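Side-chain contact in lipoteichoic acid primase (Listeria monocytogenes, PDB 4UOP), which belongs to the sulfatase-like family of alpha/beta metalloproteins and carries a magnesium ion in its extracellular catalytic domain: residues N97-T102 and I339-T344. Sequence-based numbering, arbitrary orientation.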
ATOM      1  N   ASN B  97     -26.320   1.634  -9.954  1.00 19.30           N
ATOM      2  CA  ASN B  97     -25.743   2.974  -9.802  1.00 20.33           C
ATOM      3  C   ASN B  97     -25.059   3.163  -8.459  1.00 20.63           C
ATOM      4  O   ASN B  97     -24.651   4.271  -8.127  1.00 21.47           O
ATOM      5  CB  ASN B  97     -26.829   4.039  -9.981  1.00 21.36           C
ATOM      6  CG  ASN B  97     -27.397   4.049 -11.371  1.00 22.23           C
ATOM      7  OD1 ASN B  97     -26.681   3.802 -12.343  1.00 22.85           O
ATOM      8  ND2 ASN B  97     -28.691   4.307 -11.479  1.00 22.98           N
ATOM      9  N   GLN B  98     -24.955   2.083  -7.685  1.00 21.21           N
ATOM     10  CA  GLN B  98     -24.270   2.098  -6.395  1.00 21.80           C
ATOM     11  C   GLN B  98     -23.486   0.810  -6.219  1.00 19.74           C
ATOM     12  O   GLN B  98     -23.724   0.005  -5.308  1.00 19.93           O
ATOM     13  CB  GLN B  98     -25.261   2.264  -5.246  1.00 25.10           C
ATOM     14  CG  GLN B  98     -25.979   3.588  -5.208  1.00 29.42           C
ATOM     15  CD  GLN B  98     -26.854   3.737  -3.971  1.00 32.49           C
ATOM     16  OE1 GLN B  98     -27.427   2.768  -3.475  1.00 36.37           O
ATOM     17  NE2 GLN B  98     -26.985   4.964  -3.492  1.00 36.13           N
ATOM     18  N   PHE B  99     -22.570   0.580  -7.142  1.00 18.48           N
ATOM     19  CA  PHE B  99     -21.714  -0.578  -7.086  1.00 17.56           C
ATOM     20  C   PHE B  99     -20.303  -0.066  -6.924  1.00 17.40           C
ATOM     21  O   PHE B  99     -19.892   0.851  -7.644  1.00 16.45           O
ATOM     22  CB  PHE B  99     -21.870  -1.411  -8.352  1.00 18.55           C
ATOM     23  CG  PHE B  99     -21.313  -2.789  -8.232  1.00 19.73           C
ATOM     24  CD1 PHE B  99     -22.102  -3.822  -7.737  1.00 21.41           C
ATOM     25  CD2 PHE B  99     -20.009  -3.063  -8.590  1.00 20.97           C
ATOM     26  CE1 PHE B  99     -21.587  -5.094  -7.596  1.00 20.85           C
ATOM     27  CE2 PHE B  99     -19.493  -4.352  -8.471  1.00 21.26           C
ATOM     28  CZ  PHE B  99     -20.285  -5.362  -7.957  1.00 20.89           C
ATOM     29  N   PHE B 100     -19.562  -0.626  -5.969  1.00 16.55           N
ATOM     30  CA  PHE B 100     -18.292  -0.028  -5.556  1.00 16.71           C
ATOM     31  C   PHE B 100     -17.065  -0.886  -5.795  1.00 17.19           C
ATOM     32  O   PHE B 100     -17.116  -2.107  -5.704  1.00 16.80           O
ATOM     33  CB  PHE B 100     -18.335   0.315  -4.074  1.00 17.07           C
ATOM     34  CG  PHE B 100     -19.393   1.300  -3.715  1.00 17.41           C
ATOM     35  CD1 PHE B 100     -19.168   2.666  -3.871  1.00 17.66           C
ATOM     36  CD2 PHE B 100     -20.631   0.877  -3.233  1.00 17.65           C
ATOM     37  CE1 PHE B 100     -20.142   3.582  -3.514  1.00 17.92           C
ATOM     38  CE2 PHE B 100     -21.605   1.797  -2.884  1.00 17.81           C
ATOM     39  CZ  PHE B 100     -21.366   3.143  -3.032  1.00 17.66           C
ATOM     40  N   GLN B 101     -15.961  -0.225  -6.136  1.00 17.23           N
ATOM     41  CA  GLN B 101     -14.664  -0.874  -6.197  1.00 17.45           C
ATOM     42  C   GLN B 101     -14.252  -1.346  -4.797  1.00 17.29           C
ATOM     43  O   GLN B 101     -14.569  -0.698  -3.809  1.00 17.77           O
ATOM     44  CB  GLN B 101     -13.602   0.108  -6.722  1.00 18.03           C
ATOM     45  CG  GLN B 101     -13.397   1.344  -5.871  1.00 18.44           C
ATOM     46  CD  GLN B 101     -12.284   2.245  -6.376  1.00 19.99           C
ATOM     47  OE1 GLN B 101     -12.381   2.805  -7.460  1.00 20.67           O
ATOM     48  NE2 GLN B 101     -11.230   2.398  -5.584  1.00 19.71           N
ATOM     49  N   THR B 102     -13.557  -2.471  -4.734  1.00 18.61           N
ATOM     50  CA  THR B 102     -12.969  -2.964  -3.508  1.00 19.23           C
ATOM     51  C   THR B 102     -11.523  -3.329  -3.825  1.00 19.32           C
ATOM     52  O   THR B 102     -11.211  -4.501  -4.080  1.00 21.01           O
ATOM     53  CB  THR B 102     -13.734  -4.187  -2.935  1.00 19.69           C
ATOM     54  OG1 THR B 102     -13.796  -5.259  -3.887  1.00 19.63           O
ATOM     55  CG2 THR B 102     -15.143  -3.794  -2.536  1.00 20.76           C
ATOM     56  N   ILE B 339     -16.241  -7.821  -4.458  1.00 19.14           N
ATOM     57  CA  ILE B 339     -16.304  -9.080  -3.695  1.00 21.61           C
ATOM     58  C   ILE B 339     -17.649  -9.803  -3.763  1.00 20.16           C
ATOM     59  O   ILE B 339     -17.728 -10.991  -3.419  1.00 21.26           O
ATOM     60  CB  ILE B 339     -15.948  -8.888  -2.209  1.00 24.36           C
ATOM     61  CG1 ILE B 339     -16.861  -7.846  -1.557  1.00 26.11           C
ATOM     62  CG2 ILE B 339     -14.481  -8.541  -2.060  1.00 26.54           C
ATOM     63  CD1 ILE B 339     -16.849  -7.919  -0.050  1.00 28.97           C
ATOM     64  N   ASP B 340     -18.705  -9.089  -4.141  1.00 19.44           N
ATOM     65  CA  ASP B 340     -20.057  -9.655  -4.212  1.00 19.73           C
ATOM     66  C   ASP B 340     -20.397 -10.340  -5.536  1.00 19.35           C
ATOM     67  O   ASP B 340     -21.443 -10.968  -5.658  1.00 18.07           O
ATOM     68  CB  ASP B 340     -21.088  -8.560  -3.928  1.00 20.77           C
ATOM     69  CG  ASP B 340     -20.891  -7.911  -2.553  1.00 22.77           C
ATOM     70  OD1 ASP B 340     -20.736  -8.677  -1.566  1.00 24.81           O
ATOM     71  OD2 ASP B 340     -20.852  -6.656  -2.462  1.00 22.58           O
ATOM     72  N   ILE B 341     -19.529 -10.207  -6.545  1.00 17.86           N
ATOM     73  CA  ILE B 341     -19.857 -10.757  -7.854  1.00 18.11           C
ATOM     74  C   ILE B 341     -19.982 -12.288  -7.828  1.00 19.07           C
ATOM     75  O   ILE B 341     -20.935 -12.831  -8.393  1.00 19.29           O
ATOM     76  CB  ILE B 341     -18.888 -10.257  -8.950  1.00 17.82           C
ATOM     77  CG1 ILE B 341     -19.129  -8.755  -9.162  1.00 18.81           C
ATOM     78  CG2 ILE B 341     -19.111 -11.042 -10.235  1.00 18.66           C
ATOM     79  CD1 ILE B 341     -18.184  -8.064 -10.146  1.00 17.95           C
ATOM     80  N   MET B 342     -19.078 -12.981  -7.134  1.00 19.10           N
ATOM     81  CA  MET B 342     -19.117 -14.462  -7.121  1.00 19.71           C
ATOM     82  C   MET B 342     -20.416 -15.023  -6.516  1.00 19.25           C
ATOM     83  O   MET B 342     -21.114 -15.785  -7.183  1.00 17.91           O
ATOM     84  CB  MET B 342     -17.905 -15.055  -6.410  1.00 20.10           C
ATOM     85  CG  MET B 342     -17.991 -16.564  -6.297  1.00 23.11           C
ATOM     86  SD  MET B 342     -16.569 -17.331  -5.534  1.00 27.04           S
ATOM     87  CE  MET B 342     -17.146 -19.031  -5.521  1.00 27.49           C
ATOM     88  N   PRO B 343     -20.754 -14.639  -5.270  1.00 19.67           N
ATOM     89  CA  PRO B 343     -22.007 -15.193  -4.725  1.00 20.35           C
ATOM     90  C   PRO B 343     -23.253 -14.829  -5.547  1.00 20.09           C
ATOM     91  O   PRO B 343     -24.170 -15.643  -5.657  1.00 19.90           O
ATOM     92  CB  PRO B 343     -22.069 -14.623  -3.301  1.00 20.60           C
ATOM     93  CG  PRO B 343     -21.102 -13.473  -3.294  1.00 20.56           C
ATOM     94  CD  PRO B 343     -20.036 -13.828  -4.272  1.00 20.07           C
ATOM     95  N   THR B 344     -23.257 -13.647  -6.174  1.00 18.30           N
ATOM     96  CA  THR B 344     -24.379 -13.226  -6.991  1.00 18.91           C
ATOM     97  C   THR B 344     -24.493 -14.137  -8.230  1.00 19.42           C
ATOM     98  O   THR B 344     -25.580 -14.609  -8.588  1.00 18.77           O
ATOM     99  CB  THR B 344     -24.225 -11.737  -7.395  1.00 19.07           C
ATOM    100  OG1 THR B 344     -24.166 -10.917  -6.218  1.00 18.26           O
ATOM    101  CG2 THR B 344     -25.385 -11.245  -8.266  1.00 20.14           C
TER
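Apolar packing joins Phe99 to Ile341: the far end of the ring, CZ, lies 3.8 Å from Ile341 CG1 and 4.1 Å from its CD1. The two side chains run at about a right angle, and the isoleucine arm meets the ring obliquely. A chi1 of -165° swings the Phe99 ring out opposite the backbone N and extends it to the helix, although Phe99 CA is 9.7 Å from Asp340 CA. Phe319 stacks on the same ring, and Val115 of helix 107-117 packs on Ile341.

In this domain of the sulfatase family, the contact joins the end of strand 94-100 of the mixed sheet to the start of the segment leading into helix 341-348. Strand 94-100 pairs in parallel with strand 336-337, and a few residues later the chain enters that helix.

The second touch sets the Thr102 hydroxyl against the backbone N and the CG2 branch of Ile339. Thr102 OG1 sits 3.8 Å from Ile339 CG2 and 3.6 Å from Ile339 N, the latter too long to count as a hydrogen bond. Thr102 N donates to Glu338 OE1, and Thr102 O accepts from Ser114 OG.

Within the helical segment, Thr344 grips Asp340 O twice, through its backbone N at 3.3 Å and through OG1 at 2.8 Å. These donors approach from opposite faces of the carbonyl plane, the hydroxyl being tilted 32° from it. Asp340 OD2 accepts from Gly337 N and OD1 from Thr361 N.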